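Local coordinates for protein flavodoxin-like domain (PDB 3HLY) that probably binds a flavin mononucleotide cofactor for electron transfer, as flavodoxins and the flavodoxin-like domains of larger flavoproteins do, at residues V49-I55 against A78-Q83. Residues are numbered along the deposited sequence; the frame is centred on the assembly and turned at random.
Sequences VSSARGI and AAHNKQ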
ATOM      1  N   VAL A  49       3.166  11.122   1.989  1.00 35.09           N
ATOM      2  CA  VAL A  49       2.520  10.738   0.738  1.00 32.92           C
ATOM      3  C   VAL A  49       2.947  11.585  -0.463  1.00 40.19           C
ATOM      4  O   VAL A  49       3.315  11.040  -1.497  1.00 33.56           O
ATOM      5  CB  VAL A  49       0.980  10.780   0.875  1.00 33.61           C
ATOM      6  CG1 VAL A  49       0.313  10.326  -0.417  1.00 30.99           C
ATOM      7  CG2 VAL A  49       0.546   9.902   2.015  1.00 26.56           C
ATOM      8  N   SER A  50       2.933  12.909  -0.328  1.00 53.27           N
ATOM      9  CA  SER A  50       3.287  13.775  -1.457  1.00 52.15           C
ATOM     10  C   SER A  50       4.684  13.565  -2.035  1.00 55.17           C
ATOM     11  O   SER A  50       4.896  13.738  -3.243  1.00 56.33           O
ATOM     12  CB  SER A  50       3.118  15.254  -1.080  1.00 61.31           C
ATOM     13  OG  SER A  50       3.048  16.064  -2.250  1.00 64.05           O
ATOM     14  N   SER A  51       5.637  13.194  -1.183  1.00 53.40           N
ATOM     15  CA  SER A  51       7.002  12.970  -1.641  1.00 52.07           C
ATOM     16  C   SER A  51       7.243  11.518  -2.036  1.00 46.57           C
ATOM     17  O   SER A  51       8.280  11.193  -2.585  1.00 47.25           O
ATOM     18  CB  SER A  51       7.993  13.369  -0.549  1.00 55.60           C
ATOM     19  OG  SER A  51       7.789  12.576   0.599  1.00 58.94           O
ATOM     20  N   ALA A  52       6.281  10.649  -1.749  1.00 37.13           N
ATOM     21  CA  ALA A  52       6.409   9.239  -2.081  1.00 33.53           C
ATOM     22  C   ALA A  52       6.440   9.036  -3.585  1.00 35.12           C
ATOM     23  O   ALA A  52       5.670   9.645  -4.310  1.00 40.95           O
ATOM     24  CB  ALA A  52       5.243   8.457  -1.485  1.00 32.49           C
ATOM     25  N   ARG A  53       7.329   8.183  -4.064  1.00 35.49           N
ATOM     26  CA  ARG A  53       7.380   7.920  -5.486  1.00 44.34           C
ATOM     27  C   ARG A  53       6.302   6.853  -5.730  1.00 46.19           C
ATOM     28  O   ARG A  53       5.696   6.764  -6.804  1.00 38.29           O
ATOM     29  CB  ARG A  53       8.774   7.424  -5.874  1.00 53.23           C
ATOM     30  CG  ARG A  53       9.040   7.469  -7.361  1.00 75.22           C
ATOM     31  CD  ARG A  53      10.531   7.624  -7.689  1.00 81.40           C
ATOM     32  NE  ARG A  53      10.797   7.286  -9.088  1.00 83.42           N
ATOM     33  CZ  ARG A  53      10.264   7.918 -10.130  1.00 91.39           C
ATOM     34  NH1 ARG A  53       9.437   8.939  -9.944  1.00 92.74           N
ATOM     35  NH2 ARG A  53      10.533   7.507 -11.360  1.00 96.37           N
ATOM     36  N   GLY A  54       6.043   6.069  -4.691  1.00 36.89           N
ATOM     37  CA  GLY A  54       5.054   5.026  -4.787  1.00 29.99           C
ATOM     38  C   GLY A  54       4.323   4.864  -3.480  1.00 26.08           C
ATOM     39  O   GLY A  54       4.849   5.162  -2.398  1.00 23.78           O
ATOM     40  N   ILE A  55       3.088   4.404  -3.599  1.00 21.41           N
ATOM     41  CA  ILE A  55       2.231   4.173  -2.461  1.00 25.98           C
ATOM     42  C   ILE A  55       1.730   2.719  -2.489  1.00 25.46           C
ATOM     43  O   ILE A  55       1.237   2.250  -3.506  1.00 26.04           O
ATOM     44  CB  ILE A  55       1.014   5.099  -2.507  1.00 29.01           C
ATOM     45  CG1 ILE A  55       1.468   6.568  -2.538  1.00 31.30           C
ATOM     46  CG2 ILE A  55       0.120   4.829  -1.326  1.00 37.11           C
ATOM     47  CD1 ILE A  55       0.342   7.525  -2.808  1.00 27.48           C
ATOM     48  N   ALA A  78      -3.901  13.567  -0.719  1.00 43.23           N
ATOM     49  CA  ALA A  78      -2.525  13.882  -1.102  1.00 34.64           C
ATOM     50  C   ALA A  78      -1.942  13.120  -2.295  1.00 36.18           C
ATOM     51  O   ALA A  78      -0.931  13.548  -2.865  1.00 39.58           O
ATOM     52  CB  ALA A  78      -1.607  13.718   0.107  1.00 37.90           C
ATOM     53  N   ALA A  79      -2.553  11.998  -2.673  1.00 33.82           N
ATOM     54  CA  ALA A  79      -2.034  11.229  -3.800  1.00 32.30           C
ATOM     55  C   ALA A  79      -2.197  12.028  -5.088  1.00 36.15           C
ATOM     56  O   ALA A  79      -3.175  12.764  -5.247  1.00 43.11           O
ATOM     57  CB  ALA A  79      -2.764   9.895  -3.915  1.00 33.06           C
ATOM     58  N   HIS A  80      -1.252  11.871  -6.011  1.00 29.74           N
ATOM     59  CA  HIS A  80      -1.313  12.616  -7.258  1.00 31.74           C
ATOM     60  C   HIS A  80      -0.855  11.795  -8.455  1.00 35.60           C
ATOM     61  O   HIS A  80      -0.370  10.670  -8.297  1.00 39.31           O
ATOM     62  CB  HIS A  80      -0.475  13.884  -7.137  1.00 32.90           C
ATOM     63  CG  HIS A  80       0.958  13.628  -6.821  1.00 31.06           C
ATOM     64  ND1 HIS A  80       1.881  13.279  -7.785  1.00 33.87           N
ATOM     65  CD2 HIS A  80       1.626  13.635  -5.644  1.00 32.86           C
ATOM     66  CE1 HIS A  80       3.054  13.080  -7.214  1.00 30.57           C
ATOM     67  NE2 HIS A  80       2.926  13.288  -5.916  1.00 28.37           N
ATOM     68  N   ASN A  81      -0.984  12.392  -9.640  1.00 28.76           N
ATOM     69  CA  ASN A  81      -0.661  11.750 -10.915  1.00 38.18           C
ATOM     70  C   ASN A  81       0.748  11.328 -11.289  1.00 43.19           C
ATOM     71  O   ASN A  81       0.924  10.710 -12.332  1.00 56.38           O
ATOM     72  CB  ASN A  81      -1.206  12.592 -12.074  1.00 44.97           C
ATOM     73  CG  ASN A  81      -0.602  13.991 -12.124  1.00 59.32           C
ATOM     74  OD1 ASN A  81       0.620  14.165 -12.104  1.00 67.67           O
ATOM     75  ND2 ASN A  81      -1.463  14.995 -12.201  1.00 67.02           N
ATOM     76  N   LYS A  82       1.754  11.634 -10.485  1.00 32.77           N
ATOM     77  CA  LYS A  82       3.112  11.243 -10.856  1.00 46.56           C
ATOM     78  C   LYS A  82       3.600   9.983 -10.129  1.00 51.11           C
ATOM     79  O   LYS A  82       4.770   9.602 -10.247  1.00 53.86           O
ATOM     80  CB  LYS A  82       4.058  12.392 -10.575  1.00 42.06           C
ATOM     81  N   GLN A  83       2.706   9.328  -9.398  1.00 52.83           N
ATOM     82  CA  GLN A  83       3.101   8.158  -8.624  1.00 52.57           C
ATOM     83  C   GLN A  83       2.366   6.849  -8.914  1.00 44.05           C
ATOM     84  O   GLN A  83       1.339   6.830  -9.604  1.00 33.98           O
ATOM     85  CB  GLN A  83       3.017   8.509  -7.134  1.00 51.78           C
ATOM     86  CG  GLN A  83       1.666   9.050  -6.675  1.00 42.20           C
ATOM     87  CD  GLN A  83       1.772   9.880  -5.391  1.00 41.04           C
ATOM     88  OE1 GLN A  83       0.763  10.254  -4.792  1.00 34.90           O
ATOM     89  NE2 GLN A  83       3.002  10.169  -4.971  1.00 30.45           N
TER
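Two neighbouring helix-to-strand connections of the flavodoxin-like alpha/beta fold meet here, and the side chain of Gln83, reaching from one toward the backbone of the other, makes the largest single share of the contact. Residues 49-55 leave helix 42-51 and enter strand 54-58; residues 78-83 leave helix 66-78 and make a type I beta turn, His80 to Gln83, just before strand 84-88. Extended beyond a CG set between the backbone N and the carbonyl carbon (chi1 55°), buried Gln83 carries its amide to the carbonyl oxygens of Val49 and Ala52. Its NE2 stands 2.8 Å from Ala52 O, and its CB packs against the carbonyl oxygen of Arg53. The other end of the amide turns back on its own loop: OE1 accepts from His80 N at 2.9 Å, with the donor 46° out of the carbonyl plane. The Ile55 side chain crosses that of Gln83 at a slant, its CD1 3.4 Å from OE1. OE1 thus has the N-H of His80 on one side and the methyl of Ile55 on the other, while the amide CD sits over one face of the His80 ring near the rim. That ring, its ND1 accepting from Lys82 N, points its NE2 edge at the end of helix 42-51 and makes a weak hydrogen bond to Ser50 O (3.4 Å, 157°). Two apolar contacts complete it: Val49 CG1 lies 3.9 Å from Ala78 CB at the helix ends, and Ile55 CD1 4.1 Å from Ala79 CB. The side chains of Ala79 and Gln83 also touch Leu110, in the loop before strand 111-112. The contact thus joins the ends of helices 42-51 and 66-78 where their chains enter adjacent parallel strands, 54-58 and 84-88, which Ile55 begins to pair through backbone bonds to Ala84 and Gly86.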